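Local coordinates for uncharacterized protein (Novosphingobium aromaticivorans, PDB 2RFR) that is of unknown function but has the cystatin-like alpha+beta fold of the NTF2 superfamily and belongs to the SnoaL-like family, at residues A[35-40]-A[66-71]; A[42-47]-A[135-140]; A[74-79]-A[103-108]. All coordinates share one frame; numbering follows the deposited sequence. Where two conformers were deposited one is given.

Interactions 1, 2 and 3 lie where helices and the short strand 44-45 meet one another or the curved sheet of one NTF2-like domain. Interaction 2 is the buried one, its centre about 7 Å from that of the chain, where an indole edge meets the backbone of strand 131-141. Interaction 1, partly buried, packs helix 37-41 on helix 61-69 through Ala37, Leu40 and Ile68, with a water at its margin. Interaction 3 lies at the surface, its centre about 17 Å from that of the chain, and adds a salt bridge and two waters to its apolar part. Interactions 2 and 3 reach the same sheet; 1 and 3 are joined by Arg74, which bonds to Ile68 O and Gly35 O.

Interaction 1: A[35-40]-A[66-71]; sequences GDAEAL and ALIDGQ
Two short helices of the NTF2-like helical layer meet here: the start of helix 37-41 packs against residues 66-69 of helix 61-69. Ile68 carries most of the contact. Its CG2, anti to the backbone N, reaches back to the turn, with Gly35 CA 3.8 Å from Ile68 CG2. Its CB faces the methyl of Ala37, Ala37 CB lying 3.7 Å from Ile68 CB. The other branch, with CG1 beside the backbone N, runs to Leu40, whose CD1 is 3.8 Å from Ile68 CD1; these two side chains cross obliquely. Tyr28 and Ala32 of helix 5-33 also touch Leu40, so the contact continues into the long helix.

At the margin the carboxylate of Asp69 lies against the same methyl, Asp69 OD1 being 3.3 Å from Ala37 CB. That oxygen also takes a bond from a water, 2.6 Å from Asp69 OD1, which donates weakly to Gly35 O as well, and it forms a salt bridge with Arg74. Gly35, at positive phi (74°), ends the preceding helix in a Schellman motif, and Asp36 caps the next one: Ala39 N donates to Asp36 OD1 at 3.2 Å, approaching from above the carboxylate plane. Gly35 and Asp36 so turn the chain from helix 5-33 into helix 37-41, which packs on helix 61-69 in the helical layer of the NTF2-like fold.

Interaction 2: A[42-47]-A[135-140]; sequences ELWVED and VRRENA
The indole of Trp44 meets strand 131-141 with its edge. Near the ring plane lie Val135 O, 3.6 Å from Trp44 CD1 on the pyrrole side, and Arg137 CB, 3.9 Å from Trp44 CZ2 on the benzo side. The Arg137 guanidinium plane is turned only 19° from the indole plane, yet the two side chains cross obliquely and touch through the CB of the arginine. A chi1 of -84° puts Trp44 CG beside the backbone N and anti to the carbonyl carbon, and the ring reaches the strand although the bond to its CB does not point there.

In the cystatin-like fold this joins the short strand 44-45, just after helix 37-41, to a central strand of the curved sheet. Val135 and Arg136 both face Thr124 of strand 112-128, a classic beta bulge; the pyrrole end of the indole and Val45 meet the bulge residue Val135, while the benzo end reaches Arg137. Ile64 of helix 61-69 also touches Trp44, whose NE1 makes a weak hydrogen bond with Glu49 O, so the indole lies between helix and sheet.

Arg137 extends from CG to NE, CG anti to the backbone N. Asn121 accepts from its NH2 and Tyr28 of helix 5-33 adds a cation-pi contact, while Arg136 NH1 forms a salt bridge with Glu49. Arg136 leaves the strand with its CB directed away from segment 42-47, and Arg136 NE donates almost straight (174°) to Glu138 OE2 at 2.8 Å, a salt bridge in which the oxygen lies in the guanidinium plane while NE sits above the carboxylate plane. At the bulge, Val45 CG2 comes to 4.2 Å from Val135 CA, and the methyls meet loosely, Val45 CG1 being 4.4 Å from Val135 CG2.

Interaction 3: A[74-79]-A[103-108]; sequences RALMAD and SVVFRC
In a salt bridge, Arg107 grips one oxygen of Asp79 side-on with two nitrogens: Arg107 NE donates to Asp79 OD2 at 2.9 Å and Arg107 NH2 to Asp79 OD2 at 3.0 Å. Asp79 OD2 lies almost in the guanidinium plane, whereas both donor nitrogens come to it from above the carboxylate plane; the two flat groups are turned 38° from each other. A water donates to the other oxygen, Asp79 OD1, at 2.7 Å, and the same water accepts a weak bond from Arg107 NH2. The arginine chain is extended from CG to NE, and its aliphatic part runs past Leu76, with Leu76 CD1 3.7 Å from Arg107 CG. The second branch of that leucine turns to Val105, Leu76 CD2 lying 3.9 Å from Val105 CG1.

In this NTF2-like fold helix 71-79 packs against strand 96-109; the axes of segments 74-79 and 103-108 make 60° and approach to 7.8 Å. At the helix end the backbone joins in: Asp79 O is 3.4 Å from Cys108 CB, and a second water donates to both Asp79 O and Cys108 O.

Farther out, Cys81 and His83 of strand 81-93 touch Leu76, and His83 also touches Val105. On the strand, Cys108 packs on Phe113 of strand 112-128 and on Leu142 of a second subunit, while Phe106 touches Ser115 of that subunit.

Interaction 1: A[35-40]-A[66-71]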
loop_
_atom_site.group_PDB
_atom_site.type_symbol
_atom_site.label_atom_id
_atom_site.label_comp_id
_atom_site.label_asym_id
_atom_site.label_seq_id
_atom_site.Cartn_x
_atom_site.Cartn_y
_atom_site.Cartn_z
ATOM N N GLY A 35 17.957 5.583 -7.852
ATOM C CA GLY A 35 18.988 6.592 -7.729
ATOM C C GLY A 35 18.687 7.944 -8.318
ATOM O O GLY A 35 19.617 8.659 -8.677
ATOM N N ASP A 36 17.419 8.261 -8.452
ATOM C CA ASP A 36 17.049 9.526 -9.100
ATOM C C ASP A 36 16.996 10.616 -8.037
ATOM O O ASP A 36 15.938 11.034 -7.561
ATOM C CB ASP A 36 15.738 9.379 -9.809
ATOM C CG ASP A 36 15.442 10.597 -10.754
ATOM O OD1 ASP A 36 16.051 11.736 -10.615
ATOM O OD2 ASP A 36 14.593 10.395 -11.650
ATOM N N ALA A 37 18.185 11.033 -7.619
ATOM C CA ALA A 37 18.323 11.937 -6.489
ATOM C C ALA A 37 17.630 13.277 -6.680
ATOM O O ALA A 37 16.962 13.804 -5.771
ATOM C CB ALA A 37 19.814 12.190 -6.222
ATOM N N GLU A 38 17.791 13.851 -7.865
ATOM C CA GLU A 38 17.151 15.134 -8.137
ATOM C C GLU A 38 15.641 15.052 -8.037
ATOM O O GLU A 38 15.006 15.865 -7.381
ATOM C CB GLU A 38 17.554 15.572 -9.565
ATOM C CG GLU A 38 17.004 16.922 -9.993
ATOM C CD GLU A 38 17.467 17.274 -11.376
ATOM O OE1 GLU A 38 16.828 16.839 -12.371
ATOM O OE2 GLU A 38 18.506 17.949 -11.444
ATOM N N ALA A 39 15.025 14.122 -8.756
ATOM C CA ALA A 39 13.585 14.011 -8.708
ATOM C C ALA A 39 13.075 13.689 -7.341
ATOM O O ALA A 39 12.040 14.185 -6.917
ATOM C CB ALA A 39 13.084 13.014 -9.756
ATOM N N LEU A 40 13.797 12.844 -6.614
ATOM C CA LEU A 40 13.395 12.542 -5.229
ATOM C C LEU A 40 13.389 13.805 -4.360
ATOM O O LEU A 40 12.445 14.071 -3.630
ATOM C CB LEU A 40 14.281 11.449 -4.659
ATOM C CG LEU A 40 14.030 11.016 -3.235
ATOM C CD1 LEU A 40 14.358 9.549 -3.039
ATOM C CD2 LEU A 40 14.838 11.895 -2.211
ATOM N N ALA A 66 21.656 14.649 -1.856
ATOM C CA ALA A 66 22.948 14.138 -1.461
ATOM C C ALA A 66 22.790 12.836 -0.663
ATOM O O ALA A 66 23.698 11.992 -0.705
ATOM C CB ALA A 66 23.711 15.163 -0.647
ATOM N N LEU A 67 21.663 12.564 0.023
ATOM C CA LEU A 67 21.428 11.297 0.688
ATOM C C LEU A 67 21.419 10.187 -0.378
ATOM O O LEU A 67 21.986 9.134 -0.175
ATOM C CB LEU A 67 20.100 11.287 1.446
ATOM C CG LEU A 67 19.912 12.253 2.574
ATOM C CD1 LEU A 67 18.462 12.221 3.099
ATOM C CD2 LEU A 67 20.891 11.908 3.650
ATOM N N ILE A 68 20.764 10.412 -1.522
ATOM C CA ILE A 68 20.625 9.370 -2.573
ATOM C C ILE A 68 21.900 9.205 -3.365
ATOM O O ILE A 68 22.257 8.127 -3.781
ATOM C CB ILE A 68 19.425 9.762 -3.437
ATOM C CG1 ILE A 68 18.129 9.913 -2.606
ATOM C CG2 ILE A 68 19.208 8.744 -4.570
ATOM C CD1 ILE A 68 17.786 8.701 -1.734
ATOM N N ASP A 69 22.617 10.301 -3.552
ATOM C CA ASP A 69 23.916 10.252 -4.194
ATOM C C ASP A 69 25.047 9.783 -3.303
ATOM O O ASP A 69 26.164 9.517 -3.786
ATOM C CB ASP A 69 24.250 11.611 -4.743
ATOM C CG ASP A 69 23.408 12.016 -5.960
ATOM O OD1 ASP A 69 22.945 11.107 -6.677
ATOM O OD2 ASP A 69 23.274 13.243 -6.247
ATOM N N GLY A 70 24.770 9.641 -2.013
ATOM C CA GLY A 70 25.766 9.313 -1.032
ATOM C C GLY A 70 26.254 7.908 -1.095
ATOM O O GLY A 70 25.598 6.990 -1.614
ATOM N N GLN A 71 27.476 7.699 -0.604
ATOM C CA GLN A 71 28.126 6.392 -0.578
ATOM C C GLN A 71 27.246 5.278 -0.103
ATOM O O GLN A 71 27.125 4.207 -0.716
ATOM C CB GLN A 71 29.292 6.393 0.415
ATOM C CG GLN A 71 30.566 6.840 -0.123
ATOM C CD GLN A 71 31.561 7.176 1.001
ATOM O OE1 GLN A 71 32.555 7.866 0.718
ATOM N NE2 GLN A 71 31.336 6.625 2.285
HETATM O O HOH W 1 21.829 11.319 -9.070
#

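Interaction 2: A[42-47]-A[135-140]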
loop_
_atom_site.group_PDB
_atom_site.type_symbol
_atom_site.label_atom_id
_atom_site.label_comp_id
_atom_site.label_asym_id
_atom_site.label_seq_id
_atom_site.Cartn_x
_atom_site.Cartn_y
_atom_site.Cartn_z
ATOM N N GLU A 42 12.925 16.773 -5.310
ATOM C CA GLU A 42 11.840 17.625 -5.780
ATOM C C GLU A 42 10.466 17.190 -5.335
ATOM O O GLU A 42 9.498 17.926 -5.568
ATOM C CB GLU A 42 11.939 17.776 -7.301
ATOM C CG GLU A 42 13.207 18.528 -7.732
ATOM C CD GLU A 42 13.547 18.437 -9.192
ATOM O OE1 GLU A 42 12.884 17.683 -9.946
ATOM O OE2 GLU A 42 14.513 19.151 -9.580
ATOM N N LEU A 43 10.348 16.081 -4.619
ATOM C CA LEU A 43 9.122 15.799 -3.888
ATOM C C LEU A 43 8.883 16.795 -2.748
ATOM O O LEU A 43 7.732 16.929 -2.316
ATOM C CB LEU A 43 9.164 14.380 -3.337
ATOM C CG LEU A 43 9.328 13.232 -4.343
ATOM C CD1 LEU A 43 9.508 11.916 -3.556
ATOM C CD2 LEU A 43 8.128 13.133 -5.290
ATOM N N TRP A 44 9.965 17.403 -2.252
ATOM C CA TRP A 44 9.928 18.396 -1.204
ATOM C C TRP A 44 9.944 19.798 -1.742
ATOM O O TRP A 44 10.430 20.074 -2.829
ATOM C CB TRP A 44 11.175 18.253 -0.311
ATOM C CG TRP A 44 11.116 17.204 0.805
ATOM C CD1 TRP A 44 10.877 17.407 2.108
ATOM C CD2 TRP A 44 11.399 15.772 0.647
ATOM N NE1 TRP A 44 10.984 16.235 2.785
ATOM C CE2 TRP A 44 11.321 15.218 1.919
ATOM C CE3 TRP A 44 11.757 14.950 -0.418
ATOM C CZ2 TRP A 44 11.555 13.866 2.159
ATOM C CZ3 TRP A 44 11.976 13.598 -0.177
ATOM C CH2 TRP A 44 11.887 13.081 1.105
ATOM N N VAL A 45 9.439 20.709 -0.918
ATOM C CA VAL A 45 9.688 22.166 -1.073
ATOM C C VAL A 45 11.184 22.408 -1.026
ATOM O O VAL A 45 11.979 21.594 -0.526
ATOM C CB VAL A 45 8.900 22.995 -0.046
ATOM C CG1 VAL A 45 7.387 22.771 -0.207
ATOM C CG2 VAL A 45 9.377 22.760 1.378
ATOM N N GLU A 46 11.599 23.573 -1.530
ATOM C CA GLU A 46 13.031 23.845 -1.646
ATOM C C GLU A 46 13.795 23.706 -0.342
ATOM O O GLU A 46 14.898 23.184 -0.330
ATOM C CB GLU A 46 13.278 25.282 -2.192
ATOM C CG GLU A 46 14.768 25.717 -2.137
ATOM C CD GLU A 46 15.725 24.829 -2.936
ATOM O OE1 GLU A 46 15.360 24.380 -4.026
ATOM O OE2 GLU A 46 16.857 24.570 -2.466
ATOM N N ASP A 47 13.205 24.209 0.734
ATOM C CA ASP A 47 13.826 24.130 2.050
ATOM C C ASP A 47 13.250 22.999 2.924
ATOM O O ASP A 47 13.259 23.043 4.143
ATOM C CB ASP A 47 13.721 25.478 2.759
ATOM C CG ASP A 47 12.339 25.876 3.106
ATOM O OD1 ASP A 47 11.385 25.303 2.551
ATOM O OD2 ASP A 47 12.196 26.895 3.868
ATOM N N VAL A 135 6.995 18.887 3.129
ATOM C CA VAL A 135 7.684 19.906 3.928
ATOM C C VAL A 135 8.687 19.246 4.840
ATOM O O VAL A 135 9.870 19.542 4.784
ATOM C CB VAL A 135 6.680 20.752 4.701
ATOM C CG1 VAL A 135 7.413 21.737 5.663
ATOM C CG2 VAL A 135 5.766 21.499 3.721
ATOM N N ARG A 136 8.255 18.294 5.659
ATOM C CA ARG A 136 9.147 17.576 6.566
ATOM C C ARG A 136 8.752 16.112 6.576
ATOM O O ARG A 136 7.570 15.751 6.655
ATOM C CB ARG A 136 9.056 18.158 7.974
ATOM C CG ARG A 136 10.018 17.532 8.951
ATOM C CD ARG A 136 10.095 18.370 10.248
ATOM N NE ARG A 136 10.873 17.768 11.324
ATOM C CZ ARG A 136 12.180 17.927 11.600
ATOM N NH1 ARG A 136 12.943 18.663 10.867
ATOM N NH2 ARG A 136 12.707 17.265 12.628
ATOM N N ARG A 137 9.761 15.233 6.562
ATOM C CA ARG A 137 9.552 13.808 6.829
ATOM C C ARG A 137 10.407 13.488 8.040
ATOM O O ARG A 137 11.570 13.876 8.097
ATOM C CB ARG A 137 10.027 12.960 5.646
ATOM C CG ARG A 137 9.838 11.440 5.838
ATOM C CD ARG A 137 10.362 10.689 4.661
ATOM N NE ARG A 137 10.290 9.248 4.939
ATOM C CZ ARG A 137 10.695 8.348 4.071
ATOM N NH1 ARG A 137 11.212 8.688 2.915
ATOM N NH2 ARG A 137 10.561 7.092 4.377
ATOM N N GLU A 138 9.826 12.740 8.979
ATOM C CA GLU A 138 10.532 12.247 10.143
ATOM C C GLU A 138 10.353 10.730 10.161
ATOM O O GLU A 138 9.268 10.214 9.989
ATOM C CB GLU A 138 9.910 12.824 11.417
ATOM C CG GLU A 138 10.077 14.340 11.566
ATOM C CD GLU A 138 9.265 14.934 12.647
ATOM O OE1 GLU A 138 8.200 14.428 13.004
ATOM O OE2 GLU A 138 9.647 16.013 13.090
ATOM N N ASN A 139 11.428 10.050 10.533
ATOM C CA ASN A 139 11.483 8.618 10.489
ATOM C C ASN A 139 12.258 8.100 11.715
ATOM O O ASN A 139 13.201 8.740 12.198
ATOM C CB ASN A 139 12.102 8.301 9.106
ATOM C CG ASN A 139 12.627 6.938 8.953
ATOM O OD1 ASN A 139 13.640 6.595 9.524
ATOM N ND2 ASN A 139 11.977 6.153 8.089
ATOM N N ALA A 140 11.829 6.963 12.267
ATOM C CA ALA A 140 12.503 6.348 13.410
ATOM C C ALA A 140 12.254 4.843 13.329
ATOM O O ALA A 140 11.204 4.375 12.868
ATOM C CB ALA A 140 11.987 6.902 14.723
#

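Interaction 3: A[74-79]-A[103-108]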
loop_
_atom_site.group_PDB
_atom_site.type_symbol
_atom_site.label_atom_id
_atom_site.label_comp_id
_atom_site.label_asym_id
_atom_site.label_seq_id
_atom_site.Cartn_x
_atom_site.Cartn_y
_atom_site.Cartn_z
ATOM N N ARG A 74 24.250 4.429 -2.171
ATOM C CA ARG A 74 24.726 3.787 -3.406
ATOM C C ARG A 74 25.176 2.340 -3.133
ATOM O O ARG A 74 24.983 1.462 -3.967
ATOM C CB ARG A 74 25.799 4.648 -4.102
ATOM C CG ARG A 74 25.192 5.951 -4.570
ATOM C CD ARG A 74 24.407 5.791 -5.834
ATOM N NE ARG A 74 23.578 6.994 -6.053
ATOM C CZ ARG A 74 22.857 7.204 -7.153
ATOM N NH1 ARG A 74 22.820 6.319 -8.122
ATOM N NH2 ARG A 74 22.159 8.296 -7.245
ATOM N N ALA A 75 25.777 2.088 -1.987
ATOM C CA ALA A 75 26.194 0.733 -1.644
ATOM C C ALA A 75 24.981 -0.151 -1.415
ATOM O O ALA A 75 24.995 -1.313 -1.780
ATOM C CB ALA A 75 27.119 0.772 -0.377
ATOM N N LEU A 76 23.955 0.400 -0.830
ATOM C CA LEU A 76 22.730 -0.331 -0.624
ATOM C C LEU A 76 22.060 -0.703 -1.964
ATOM O O LEU A 76 21.574 -1.826 -2.144
ATOM C CB LEU A 76 21.818 0.494 0.261
ATOM C CG LEU A 76 20.635 -0.198 0.856
ATOM C CD1 LEU A 76 21.043 -1.367 1.720
ATOM C CD2 LEU A 76 19.836 0.836 1.646
HETATM N N MSE A 77 22.078 0.230 -2.905
HETATM C CA MSE A 77 21.576 -0.024 -4.256
HETATM C C MSE A 77 22.385 -1.134 -4.920
HETATM O O MSE A 77 21.813 -1.967 -5.614
HETATM C CB MSE A 77 21.641 1.233 -5.116
HETATM C CG MSE A 77 20.669 2.341 -4.744
HETATM SE SE MSE A 77 20.981 3.977 -5.725
HETATM C CE MSE A 77 20.726 3.275 -7.530
ATOM N N ALA A 78 23.708 -1.138 -4.741
ATOM C CA ALA A 78 24.553 -2.196 -5.331
ATOM C C ALA A 78 24.274 -3.558 -4.715
ATOM O O ALA A 78 24.313 -4.575 -5.423
ATOM C CB ALA A 78 26.026 -1.800 -5.179
ATOM N N ASP A 79 23.988 -3.610 -3.424
ATOM C CA ASP A 79 23.563 -4.851 -2.803
ATOM C C ASP A 79 22.231 -5.359 -3.367
ATOM O O ASP A 79 22.019 -6.569 -3.508
ATOM C CB ASP A 79 23.350 -4.666 -1.247
ATOM C CG ASP A 79 24.573 -4.460 -0.449
ATOM O OD1 ASP A 79 25.692 -4.851 -0.854
ATOM O OD2 ASP A 79 24.396 -3.965 0.699
ATOM N N SER A 103 7.621 2.148 6.833
ATOM C CA SER A 103 8.560 1.838 5.751
ATOM C C SER A 103 9.466 0.691 6.155
ATOM O O SER A 103 9.852 0.572 7.313
ATOM C CB SER A 103 9.347 3.087 5.361
ATOM O OG SER A 103 10.144 3.614 6.418
ATOM N N VAL A 104 9.758 -0.146 5.199
ATOM C CA VAL A 104 10.712 -1.223 5.359
ATOM C C VAL A 104 11.759 -1.078 4.275
ATOM O O VAL A 104 11.394 -0.949 3.099
ATOM C CB VAL A 104 10.034 -2.627 5.293
ATOM C CG1 VAL A 104 11.078 -3.735 5.435
ATOM C CG2 VAL A 104 8.935 -2.714 6.344
ATOM N N VAL A 105 13.011 -1.130 4.666
ATOM C CA VAL A 105 14.090 -1.250 3.719
ATOM C C VAL A 105 14.466 -2.699 3.616
ATOM O O VAL A 105 14.985 -3.274 4.580
ATOM C CB VAL A 105 15.328 -0.384 4.078
ATOM C CG1 VAL A 105 16.389 -0.526 2.997
ATOM C CG2 VAL A 105 14.935 1.059 4.304
ATOM N N PHE A 106 14.158 -3.325 2.489
ATOM C CA PHE A 106 14.606 -4.667 2.195
ATOM C C PHE A 106 16.005 -4.614 1.583
ATOM O O PHE A 106 16.283 -3.738 0.775
ATOM C CB PHE A 106 13.651 -5.391 1.251
ATOM C CG PHE A 106 12.301 -5.663 1.845
ATOM C CD1 PHE A 106 12.067 -6.816 2.602
ATOM C CD2 PHE A 106 11.247 -4.767 1.667
ATOM C CE1 PHE A 106 10.833 -7.000 3.160
ATOM C CE2 PHE A 106 10.011 -4.977 2.212
ATOM C CZ PHE A 106 9.795 -6.116 2.955
ATOM N N ARG A 107 16.878 -5.520 1.968
ATOM C CA ARG A 107 18.219 -5.574 1.472
ATOM C C ARG A 107 18.559 -6.999 1.113
ATOM O O ARG A 107 18.255 -7.936 1.869
ATOM C CB ARG A 107 19.185 -5.082 2.550
ATOM C CG ARG A 107 20.670 -5.033 2.156
ATOM C CD ARG A 107 21.507 -4.689 3.380
ATOM N NE ARG A 107 22.922 -4.679 3.051
ATOM C CZ ARG A 107 23.902 -4.990 3.871
ATOM N NH1 ARG A 107 23.669 -5.291 5.128
ATOM N NH2 ARG A 107 25.131 -4.997 3.435
ATOM N N CYS A 108 19.236 -7.176 -0.026
ATOM C CA CYS A 108 19.766 -8.470 -0.422
ATOM C C CYS A 108 21.132 -8.633 0.155
ATOM O O CYS A 108 22.001 -7.773 -0.083
ATOM C CB CYS A 108 19.735 -8.565 -1.946
ATOM S SG CYS A 108 20.254 -10.155 -2.601
HETATM O O HOH W 2 23.639 -8.252 -2.213
HETATM O O HOH W 3 27.492 -5.082 1.187
#